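Transcriptional regulator (LacI family) (Clostridium acetobutylicum ATCC 824, PDB 3G85) probably regulates transcription by binding DNA, with a periplasmic-binding-protein-like region of the kind that senses small effectors in other LacI-family regulators. Local coordinates at residues Pro12-Ile22 with Phe69-Ile77; Val107-Ala118 with Val241-Cys252. One frame throughout, in Å; residues are numbered along the deposited sequence.

Interaction 1 joins neighbouring strands inside the parallel sheet of the N-terminal subdomain, whereas interaction 2 lies where the chain passes between the two subdomains and later returns. Along the chain they follow in series. Their centres are about 18 Å apart, yet they meet where Ile-73 CD1 packs on Cys-252 CB at 3.5 Å, so helix 245-260 links the two. Strand 105-109 of interaction 2 belongs to the same sheet as 13-19 and 71-74. Glycerol, probably from the crystallisation liquor, is bound about 5 Å from the side chain of Ile-22, and glycerol also lies about 4 Å from that of Ile-243; such sites would fit the effector cleft between subdomains in this family.

Interaction 1: Pro12-Ile22 with Phe69-Ile77; sequences PTIALYWSSDI and FDAAIIANI
Residues Ile-14 to Tyr-17 pair in parallel with Ala-71 to Ile-74, joining strands 13-19 and 71-74 as inner neighbours of the six-stranded N-terminal sheet. Ala-15 N donates to Ala-71 O, Ala-15 O accepts from Ile-73 N, Tyr-17 N donates to Ile-73 O, and Tyr-17 O accepts from Ala-75 N. Just ahead of strand 71-74, Asp-70 grips Thr-13, the first residue of the other strand, twice: its N donates to Thr-13 O, and its OD2 takes Thr-13 N at 2.7 Å on the anti side of the carboxylate.

On one face of the sheet, Ala-15 CB lies over the Phe-69 ring in a CH-pi contact, 3.6 Å from the centroid, while Tyr-17 OH meets the edge of that ring, 3.5 Å from Phe-69 CE2. Tyr-17 in turn presents its own ring edge to Ala-72 CB. On the other face, Ile-73 spreads its branches, CD1 reaching Ile-14 CG2 and CG2 reaching Leu-16 CD1; helix 245-260 covers this side through Val-256 and Cys-252.

The strand order, with 13-19 between 46-52 and 71-74, is that of the Rossmann-like subdomain of type I periplasmic-binding-protein folds, in which loops at the C-terminal strand ends border the interdomain cleft. At that end of strand 13-19, Ser-19 to Ile-22 form a type I turn. Asp-21 OD1 accepts Ser-19 OG at 2.6 Å and Asn-76 ND2 at 3.2 Å from opposite faces of its carboxylate plane. With CG anti to the backbone N (chi1 178°), Asn-76 extends its amide to Asp-21, and its OD1 is held by Arg-99 and Asn-139. One water bridges Tyr-17 O, Ser-19 N and Asn-76 N; another donates to Asp-21 OD2 and Asn-76 O. Beside them Ile-22 CD1 sits 3.8 Å above one face of Trp-18 and touches Asn-76 CB at 3.5 Å.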
loop_
_atom_site.group_PDB
_atom_site.type_symbol
_atom_site.label_atom_id
_atom_site.label_comp_id
_atom_site.label_asym_id
_atom_site.label_seq_id
_atom_site.Cartn_x
_atom_site.Cartn_y
_atom_site.Cartn_z
ATOM N N PRO A 12 -23.584 9.979 -13.306
ATOM C CA PRO A 12 -22.446 10.801 -12.831
ATOM C C PRO A 12 -21.126 10.035 -13.010
ATOM O O PRO A 12 -21.136 8.808 -12.996
ATOM C CB PRO A 12 -22.724 10.985 -11.347
ATOM C CG PRO A 12 -24.085 10.308 -11.063
ATOM C CD PRO A 12 -24.404 9.429 -12.211
ATOM N N THR A 13 -20.014 10.748 -13.161
ATOM C CA THR A 13 -18.724 10.083 -13.342
ATOM C C THR A 13 -17.773 10.382 -12.184
ATOM O O THR A 13 -17.564 11.557 -11.825
ATOM C CB THR A 13 -18.036 10.493 -14.673
ATOM O OG1 THR A 13 -18.923 10.200 -15.758
ATOM C CG2 THR A 13 -16.730 9.719 -14.875
ATOM N N ILE A 14 -17.177 9.316 -11.659
ATOM C CA ILE A 14 -16.138 9.412 -10.638
ATOM C C ILE A 14 -14.769 9.110 -11.289
ATOM O O ILE A 14 -14.599 8.052 -11.916
ATOM C CB ILE A 14 -16.353 8.369 -9.530
ATOM C CG1 ILE A 14 -17.740 8.550 -8.869
ATOM C CG2 ILE A 14 -15.215 8.426 -8.467
ATOM C CD1 ILE A 14 -18.151 7.357 -8.032
ATOM N N ALA A 15 -13.804 9.999 -11.093
ATOM C CA ALA A 15 -12.463 9.798 -11.645
ATOM C C ALA A 15 -11.510 9.267 -10.567
ATOM O O ALA A 15 -11.455 9.806 -9.444
ATOM C CB ALA A 15 -11.922 11.095 -12.251
ATOM N N LEU A 16 -10.758 8.228 -10.927
ATOM C CA LEU A 16 -9.658 7.773 -10.108
ATOM C C LEU A 16 -8.394 8.365 -10.716
ATOM O O LEU A 16 -7.976 7.941 -11.805
ATOM C CB LEU A 16 -9.574 6.257 -10.097
ATOM C CG LEU A 16 -8.404 5.629 -9.343
ATOM C CD1 LEU A 16 -8.479 5.939 -7.830
ATOM C CD2 LEU A 16 -8.381 4.141 -9.615
ATOM N N TYR A 17 -7.811 9.348 -10.027
ATOM C CA TYR A 17 -6.530 9.900 -10.473
ATOM C C TYR A 17 -5.375 9.006 -10.012
ATOM O O TYR A 17 -5.234 8.776 -8.823
ATOM C CB TYR A 17 -6.372 11.311 -9.949
ATOM C CG TYR A 17 -7.199 12.259 -10.760
ATOM C CD1 TYR A 17 -6.710 12.767 -11.960
ATOM C CD2 TYR A 17 -8.511 12.585 -10.371
ATOM C CE1 TYR A 17 -7.467 13.619 -12.742
ATOM C CE2 TYR A 17 -9.307 13.443 -11.147
ATOM C CZ TYR A 17 -8.769 13.946 -12.353
ATOM O OH TYR A 17 -9.509 14.789 -13.146
ATOM N N TRP A 18 -4.555 8.566 -10.978
ATOM C CA TRP A 18 -3.536 7.535 -10.775
ATOM C C TRP A 18 -2.138 8.086 -11.082
ATOM O O TRP A 18 -1.734 8.195 -12.260
ATOM C CB TRP A 18 -3.817 6.327 -11.697
ATOM C CG TRP A 18 -2.942 5.157 -11.352
ATOM C CD1 TRP A 18 -1.781 4.775 -11.963
ATOM C CD2 TRP A 18 -3.188 4.197 -10.307
ATOM N NE1 TRP A 18 -1.271 3.643 -11.340
ATOM C CE2 TRP A 18 -2.105 3.298 -10.301
ATOM C CE3 TRP A 18 -4.193 4.062 -9.322
ATOM C CZ2 TRP A 18 -2.044 2.210 -9.416
ATOM C CZ3 TRP A 18 -4.096 3.002 -8.402
ATOM C CH2 TRP A 18 -3.022 2.094 -8.463
ATOM N N SER A 19 -1.430 8.457 -10.024
ATOM C CA SER A 19 -0.069 9.015 -10.143
ATOM C C SER A 19 0.929 8.029 -10.807
ATOM O O SER A 19 0.906 6.810 -10.554
ATOM C CB SER A 19 0.416 9.400 -8.753
ATOM O OG SER A 19 1.681 10.020 -8.852
ATOM N N SER A 20 1.808 8.562 -11.647
ATOM C CA SER A 20 2.817 7.733 -12.324
ATOM C C SER A 20 3.848 7.104 -11.353
ATOM O O SER A 20 4.560 6.163 -11.719
ATOM C CB SER A 20 3.507 8.577 -13.430
ATOM O OG SER A 20 4.271 9.598 -12.827
ATOM N N ASP A 21 3.967 7.608 -10.134
ATOM C CA ASP A 21 4.941 6.982 -9.211
ATOM C C ASP A 21 4.449 5.638 -8.621
ATOM O O ASP A 21 5.245 4.876 -8.079
ATOM C CB ASP A 21 5.422 7.942 -8.117
ATOM C CG ASP A 21 4.302 8.444 -7.220
ATOM O OD1 ASP A 21 3.106 8.267 -7.541
ATOM O OD2 ASP A 21 4.634 9.029 -6.162
ATOM N N ILE A 22 3.143 5.365 -8.739
ATOM C CA ILE A 22 2.574 4.162 -8.184
ATOM C C ILE A 22 2.982 2.963 -9.053
ATOM O O ILE A 22 2.940 3.035 -10.291
ATOM C CB ILE A 22 1.039 4.212 -8.093
ATOM C CG1 ILE A 22 0.562 5.489 -7.339
ATOM C CG2 ILE A 22 0.543 2.923 -7.414
ATOM C CD1 ILE A 22 -0.934 5.842 -7.555
ATOM N N PHE A 69 -15.192 16.449 -13.116
ATOM C CA PHE A 69 -15.943 15.228 -12.906
ATOM C C PHE A 69 -16.937 15.456 -11.760
ATOM O O PHE A 69 -16.907 16.494 -11.126
ATOM C CB PHE A 69 -14.972 14.118 -12.556
ATOM C CG PHE A 69 -14.195 13.621 -13.730
ATOM C CD1 PHE A 69 -14.802 12.812 -14.681
ATOM C CD2 PHE A 69 -12.860 13.965 -13.893
ATOM C CE1 PHE A 69 -14.084 12.316 -15.771
ATOM C CE2 PHE A 69 -12.116 13.476 -15.002
ATOM C CZ PHE A 69 -12.732 12.668 -15.930
ATOM N N ASP A 70 -17.806 14.496 -11.505
ATOM C CA ASP A 70 -18.747 14.605 -10.387
ATOM C C ASP A 70 -18.088 14.348 -9.031
ATOM O O ASP A 70 -18.597 14.800 -7.999
ATOM C CB ASP A 70 -19.921 13.676 -10.593
ATOM C CG ASP A 70 -20.719 14.052 -11.825
ATOM O OD1 ASP A 70 -21.474 15.050 -11.745
ATOM O OD2 ASP A 70 -20.538 13.391 -12.870
ATOM N N ALA A 71 -16.972 13.609 -9.050
ATOM C CA ALA A 71 -16.191 13.307 -7.851
ATOM C C ALA A 71 -14.847 12.746 -8.289
ATOM O O ALA A 71 -14.690 12.279 -9.435
ATOM C CB ALA A 71 -16.929 12.286 -6.982
ATOM N N ALA A 72 -13.870 12.780 -7.390
ATOM C CA ALA A 72 -12.566 12.192 -7.703
ATOM C C ALA A 72 -12.029 11.464 -6.498
ATOM O O ALA A 72 -12.290 11.866 -5.363
ATOM C CB ALA A 72 -11.584 13.265 -8.119
ATOM N N ILE A 73 -11.238 10.429 -6.760
ATOM C CA ILE A 73 -10.493 9.713 -5.726
ATOM C C ILE A 73 -9.044 9.840 -6.171
ATOM O O ILE A 73 -8.740 9.529 -7.339
ATOM C CB ILE A 73 -10.825 8.201 -5.736
ATOM C CG1 ILE A 73 -12.332 7.953 -5.523
ATOM C CG2 ILE A 73 -10.009 7.501 -4.669
ATOM C CD1 ILE A 73 -12.830 6.573 -5.996
ATOM N N ILE A 74 -8.154 10.265 -5.273
ATOM C CA ILE A 74 -6.734 10.367 -5.625
ATOM C C ILE A 74 -6.006 9.220 -4.996
ATOM O O ILE A 74 -5.943 9.149 -3.773
ATOM C CB ILE A 74 -6.083 11.636 -5.105
ATOM C CG1 ILE A 74 -6.996 12.859 -5.248
ATOM C CG2 ILE A 74 -4.695 11.787 -5.776
ATOM C CD1 ILE A 74 -7.570 13.150 -6.638
ATOM N N ALA A 75 -5.475 8.324 -5.831
ATOM C CA ALA A 75 -4.849 7.084 -5.346
ATOM C C ALA A 75 -3.601 7.296 -4.473
ATOM O O ALA A 75 -3.425 6.600 -3.464
ATOM C CB ALA A 75 -4.545 6.159 -6.518
ATOM N N ASN A 76 -2.731 8.240 -4.867
ATOM C CA ASN A 76 -1.503 8.504 -4.116
ATOM C C ASN A 76 -1.072 9.947 -4.283
ATOM O O ASN A 76 -0.202 10.243 -5.121
ATOM C CB ASN A 76 -0.357 7.533 -4.558
ATOM C CG ASN A 76 0.962 7.810 -3.818
ATOM O OD1 ASN A 76 0.967 7.992 -2.593
ATOM N ND2 ASN A 76 2.076 7.863 -4.563
ATOM N N ILE A 77 -1.700 10.862 -3.536
ATOM C CA ILE A 77 -1.425 12.276 -3.741
ATOM C C ILE A 77 -0.012 12.611 -3.221
ATOM O O ILE A 77 0.401 12.086 -2.183
ATOM C CB ILE A 77 -2.524 13.164 -3.096
ATOM C CG1 ILE A 77 -2.417 14.605 -3.632
ATOM C CG2 ILE A 77 -2.509 13.032 -1.529
ATOM C CD1 ILE A 77 -3.705 15.388 -3.565
HETATM O O HOH W 1 -2.620 9.382 -7.505
HETATM O O HOH W 2 2.783 10.918 -5.693
#

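Interaction 2: Val107-Ala118 with Val241-Cys252; sequences VNVDNYKMGEKA and VDIPIEEMAGTC
Met-114 and Met-248, both selenomethionine in this crystal, hook their methyl ends onto the backbone of the opposite segment, each reaching from a helix to the backbone of a strand. Met-114 CE lies 3.1 Å from Val-241 O and 3.3 Å from Asp-242 O; Met-248 CE lies 3.5 Å from Val-107 O. Both chains run extended as far as the selenium and then bend (chi3 74° in each), which turns the methyl against the peptide groups.

Apolar packing carries the rest. Val-241 CG1 packs against Met-114 CB at 3.8 Å, while its CG2 faces Ala-118. At the other end Val-107 divides its branches, CG1 against Met-248 CB and CG2 against Cys-252 SG at 3.8 Å. Between them Val-109 CG2 touches Pro-244 CD at 3.9 Å, beside Ile-243, whose CG1 meets Met-114 CE. Pro-244 centres an inverse gamma turn and precedes helix 245-260; Asp-110 caps helix 111-124 by accepting Lys-113 N.

Two of the three chain crossings between subdomains run side by side here, as in the hinge of LacI-type regulators: strand 105-109 leads out of the parallel sheet into helix 111-124, and strand 239-242 leads back into helix 245-260. Ile-223 of strand 219-224 packs on Met-114 and Ile-243, and Phe-272 of strand 269-272 covers Val-107, Met-248 and Thr-251.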
loop_
_atom_site.group_PDB
_atom_site.type_symbol
_atom_site.label_atom_id
_atom_site.label_comp_id
_atom_site.label_asym_id
_atom_site.label_seq_id
_atom_site.Cartn_x
_atom_site.Cartn_y
_atom_site.Cartn_z
ATOM N N VAL A 107 -10.095 7.436 2.768
ATOM C CA VAL A 107 -10.182 6.020 3.103
ATOM C C VAL A 107 -8.724 5.540 3.272
ATOM O O VAL A 107 -7.924 5.612 2.318
ATOM C CB VAL A 107 -10.958 5.222 1.987
ATOM C CG1 VAL A 107 -10.980 3.749 2.239
ATOM C CG2 VAL A 107 -12.423 5.699 1.869
ATOM N N ASN A 108 -8.381 5.103 4.474
ATOM C CA ASN A 108 -6.985 4.853 4.857
ATOM C C ASN A 108 -6.847 3.503 5.506
ATOM O O ASN A 108 -7.844 2.847 5.802
ATOM C CB ASN A 108 -6.468 5.902 5.854
ATOM C CG ASN A 108 -6.757 7.350 5.431
ATOM O OD1 ASN A 108 -7.081 8.185 6.281
ATOM N ND2 ASN A 108 -6.668 7.650 4.167
ATOM N N VAL A 109 -5.609 3.056 5.693
ATOM C CA VAL A 109 -5.391 1.822 6.429
ATOM C C VAL A 109 -4.497 2.190 7.609
ATOM O O VAL A 109 -3.776 3.188 7.566
ATOM C CB VAL A 109 -4.838 0.687 5.505
ATOM C CG1 VAL A 109 -3.406 1.047 5.044
ATOM C CG2 VAL A 109 -4.905 -0.709 6.193
ATOM N N ASP A 110 -4.553 1.438 8.702
ATOM C CA ASP A 110 -3.656 1.784 9.832
ATOM C C ASP A 110 -2.253 1.255 9.596
ATOM O O ASP A 110 -1.932 0.116 9.929
ATOM C CB ASP A 110 -4.186 1.319 11.183
ATOM C CG ASP A 110 -3.462 2.039 12.364
ATOM O OD1 ASP A 110 -2.254 2.371 12.257
ATOM O OD2 ASP A 110 -4.103 2.283 13.405
ATOM N N ASN A 111 -1.449 2.109 8.983
ATOM C CA ASN A 111 -0.138 1.771 8.437
ATOM C C ASN A 111 0.823 1.336 9.524
ATOM O O ASN A 111 1.424 0.305 9.416
ATOM C CB ASN A 111 0.396 2.977 7.659
ATOM C CG ASN A 111 -0.431 3.253 6.424
ATOM O OD1 ASN A 111 -0.411 2.465 5.481
ATOM N ND2 ASN A 111 -1.204 4.351 6.440
ATOM N N TYR A 112 0.947 2.148 10.573
ATOM C CA TYR A 112 1.788 1.774 11.697
ATOM C C TYR A 112 1.416 0.386 12.238
ATOM O O TYR A 112 2.291 -0.448 12.443
ATOM C CB TYR A 112 1.719 2.856 12.767
ATOM C CG TYR A 112 2.714 2.643 13.897
ATOM C CD1 TYR A 112 3.945 3.300 13.894
ATOM C CD2 TYR A 112 2.421 1.767 14.956
ATOM C CE1 TYR A 112 4.868 3.097 14.930
ATOM C CE2 TYR A 112 3.326 1.582 15.991
ATOM C CZ TYR A 112 4.544 2.249 15.966
ATOM O OH TYR A 112 5.450 2.049 17.008
ATOM N N LYS A 113 0.133 0.125 12.478
ATOM C CA LYS A 113 -0.279 -1.182 12.981
ATOM C C LYS A 113 0.029 -2.339 12.033
ATOM O O LYS A 113 0.225 -3.450 12.493
ATOM C CB LYS A 113 -1.758 -1.256 13.387
ATOM C CG LYS A 113 -2.100 -0.466 14.659
ATOM C CD LYS A 113 -3.556 -0.734 15.033
ATOM C CE LYS A 113 -3.913 -0.071 16.374
ATOM N NZ LYS A 113 -3.915 1.420 16.219
HETATM N N MSE A 114 0.028 -2.108 10.719
HETATM C CA MSE A 114 0.476 -3.166 9.804
HETATM C C MSE A 114 1.927 -3.596 10.048
HETATM O O MSE A 114 2.219 -4.797 10.127
HETATM C CB MSE A 114 0.320 -2.713 8.347
HETATM C CG MSE A 114 -1.165 -2.547 7.950
HETATM SE SE MSE A 114 -1.288 -1.993 6.090
HETATM C CE MSE A 114 -0.825 -3.688 5.224
ATOM N N GLY A 115 2.834 -2.618 10.130
ATOM C CA GLY A 115 4.243 -2.915 10.467
ATOM C C GLY A 115 4.340 -3.623 11.807
ATOM O O GLY A 115 5.085 -4.603 11.992
ATOM N N GLU A 116 3.589 -3.102 12.767
ATOM C CA GLU A 116 3.518 -3.724 14.081
ATOM C C GLU A 116 3.105 -5.200 14.037
ATOM O O GLU A 116 3.735 -6.031 14.690
ATOM C CB GLU A 116 2.580 -2.908 14.964
ATOM C CG GLU A 116 2.427 -3.390 16.403
ATOM C CD GLU A 116 1.509 -2.456 17.184
ATOM O OE1 GLU A 116 0.331 -2.301 16.792
ATOM O OE2 GLU A 116 1.978 -1.863 18.178
ATOM N N LYS A 117 2.053 -5.553 13.292
ATOM C CA LYS A 117 1.683 -6.961 13.166
ATOM C C LYS A 117 2.807 -7.826 12.596
ATOM O O LYS A 117 2.941 -8.975 13.004
ATOM C CB LYS A 117 0.439 -7.157 12.277
ATOM C CG LYS A 117 -0.840 -6.509 12.771
ATOM C CD LYS A 117 -2.044 -6.935 11.894
ATOM C CE LYS A 117 -3.209 -5.969 12.160
ATOM N NZ LYS A 117 -4.433 -6.326 11.392
ATOM N N ALA A 118 3.556 -7.313 11.609
ATOM C CA ALA A 118 4.668 -8.088 11.030
ATOM C C ALA A 118 5.718 -8.343 12.120
ATOM O O ALA A 118 6.162 -9.478 12.311
ATOM C CB ALA A 118 5.273 -7.362 9.848
ATOM N N VAL A 241 0.878 -8.915 5.398
ATOM C CA VAL A 241 -0.021 -7.982 6.041
ATOM C C VAL A 241 -0.583 -7.154 4.862
ATOM O O VAL A 241 0.159 -6.457 4.154
ATOM C CB VAL A 241 0.656 -7.098 7.113
ATOM C CG1 VAL A 241 -0.466 -6.387 7.897
ATOM C CG2 VAL A 241 1.534 -7.977 8.059
ATOM N N ASP A 242 -1.870 -7.322 4.596
ATOM C CA ASP A 242 -2.423 -6.891 3.314
ATOM C C ASP A 242 -3.015 -5.517 3.412
ATOM O O ASP A 242 -3.674 -5.173 4.408
ATOM C CB ASP A 242 -3.499 -7.884 2.828
ATOM C CG ASP A 242 -3.934 -7.631 1.400
ATOM O OD1 ASP A 242 -3.061 -7.441 0.521
ATOM O OD2 ASP A 242 -5.168 -7.634 1.138
ATOM N N ILE A 243 -2.772 -4.716 2.386
ATOM C CA ILE A 243 -3.516 -3.468 2.237
ATOM C C ILE A 243 -4.800 -3.878 1.484
ATOM O O ILE A 243 -4.707 -4.264 0.353
ATOM C CB ILE A 243 -2.779 -2.464 1.386
ATOM C CG1 ILE A 243 -1.391 -2.176 1.945
ATOM C CG2 ILE A 243 -3.562 -1.141 1.352
ATOM C CD1 ILE A 243 -0.617 -1.125 1.118
ATOM N N PRO A 244 -5.979 -3.763 2.120
ATOM C CA PRO A 244 -7.260 -4.259 1.557
ATOM C C PRO A 244 -7.825 -3.319 0.482
ATOM O O PRO A 244 -8.896 -2.696 0.642
ATOM C CB PRO A 244 -8.154 -4.410 2.795
ATOM C CG PRO A 244 -7.625 -3.274 3.763
ATOM C CD PRO A 244 -6.130 -3.131 3.453
ATOM N N ILE A 245 -7.103 -3.240 -0.634
ATOM C CA ILE A 245 -7.349 -2.229 -1.631
ATOM C C ILE A 245 -8.718 -2.396 -2.266
ATOM O O ILE A 245 -9.401 -1.390 -2.510
ATOM C CB ILE A 245 -6.250 -2.203 -2.695
ATOM C CG1 ILE A 245 -4.950 -1.640 -2.063
ATOM C CG2 ILE A 245 -6.672 -1.338 -3.899
ATOM C CD1 ILE A 245 -3.653 -2.114 -2.798
ATOM N N GLU A 246 -9.121 -3.642 -2.546
ATOM C CA GLU A 246 -10.446 -3.844 -3.165
ATOM C C GLU A 246 -11.577 -3.238 -2.319
ATOM O O GLU A 246 -12.369 -2.451 -2.856
ATOM C CB GLU A 246 -10.735 -5.313 -3.529
ATOM C CG GLU A 246 -9.706 -5.882 -4.523
ATOM C CD GLU A 246 -8.461 -6.437 -3.865
ATOM O OE1 GLU A 246 -8.255 -6.260 -2.650
ATOM O OE2 GLU A 246 -7.666 -7.038 -4.598
ATOM N N GLU A 247 -11.622 -3.580 -1.028
ATOM C CA GLU A 247 -12.655 -3.079 -0.125
ATOM C C GLU A 247 -12.552 -1.577 0.065
ATOM O O GLU A 247 -13.580 -0.877 0.118
ATOM C CB GLU A 247 -12.559 -3.767 1.232
ATOM C CG GLU A 247 -12.964 -5.214 1.206
ATOM C CD GLU A 247 -14.407 -5.445 0.745
ATOM O OE1 GLU A 247 -15.280 -4.553 0.896
ATOM O OE2 GLU A 247 -14.670 -6.541 0.212
HETATM N N MSE A 248 -11.316 -1.075 0.161
HETATM C CA MSE A 248 -11.111 0.389 0.274
HETATM C C MSE A 248 -11.633 1.165 -0.933
HETATM O O MSE A 248 -12.268 2.221 -0.779
HETATM C CB MSE A 248 -9.627 0.702 0.503
HETATM C CG MSE A 248 -9.164 0.200 1.875
HETATM SE SE MSE A 248 -7.193 0.289 2.037
HETATM C CE MSE A 248 -6.951 2.247 2.235
ATOM N N ALA A 249 -11.344 0.654 -2.124
ATOM C CA ALA A 249 -11.816 1.278 -3.355
ATOM C C ALA A 249 -13.360 1.307 -3.415
ATOM O O ALA A 249 -13.948 2.330 -3.784
ATOM C CB ALA A 249 -11.224 0.567 -4.582
ATOM N N GLY A 250 -13.997 0.210 -3.013
ATOM C CA GLY A 250 -15.457 0.153 -2.936
ATOM C C GLY A 250 -15.959 1.201 -1.956
ATOM O O GLY A 250 -16.951 1.904 -2.229
ATOM N N THR A 251 -15.294 1.321 -0.811
ATOM C CA THR A 251 -15.728 2.303 0.208
ATOM C C THR A 251 -15.602 3.761 -0.273
ATOM O O THR A 251 -16.408 4.635 0.097
ATOM C CB THR A 251 -14.980 2.100 1.540
ATOM O OG1 THR A 251 -15.291 0.809 2.050
ATOM C CG2 THR A 251 -15.414 3.130 2.577
ATOM N N CYS A 252 -14.588 4.038 -1.100
ATOM C CA CYS A 252 -14.474 5.338 -1.765
ATOM C C CYS A 252 -15.767 5.709 -2.504
ATOM O O CYS A 252 -16.257 6.826 -2.361
ATOM C CB CYS A 252 -13.260 5.362 -2.730
ATOM S SG CYS A 252 -11.667 5.396 -1.880
#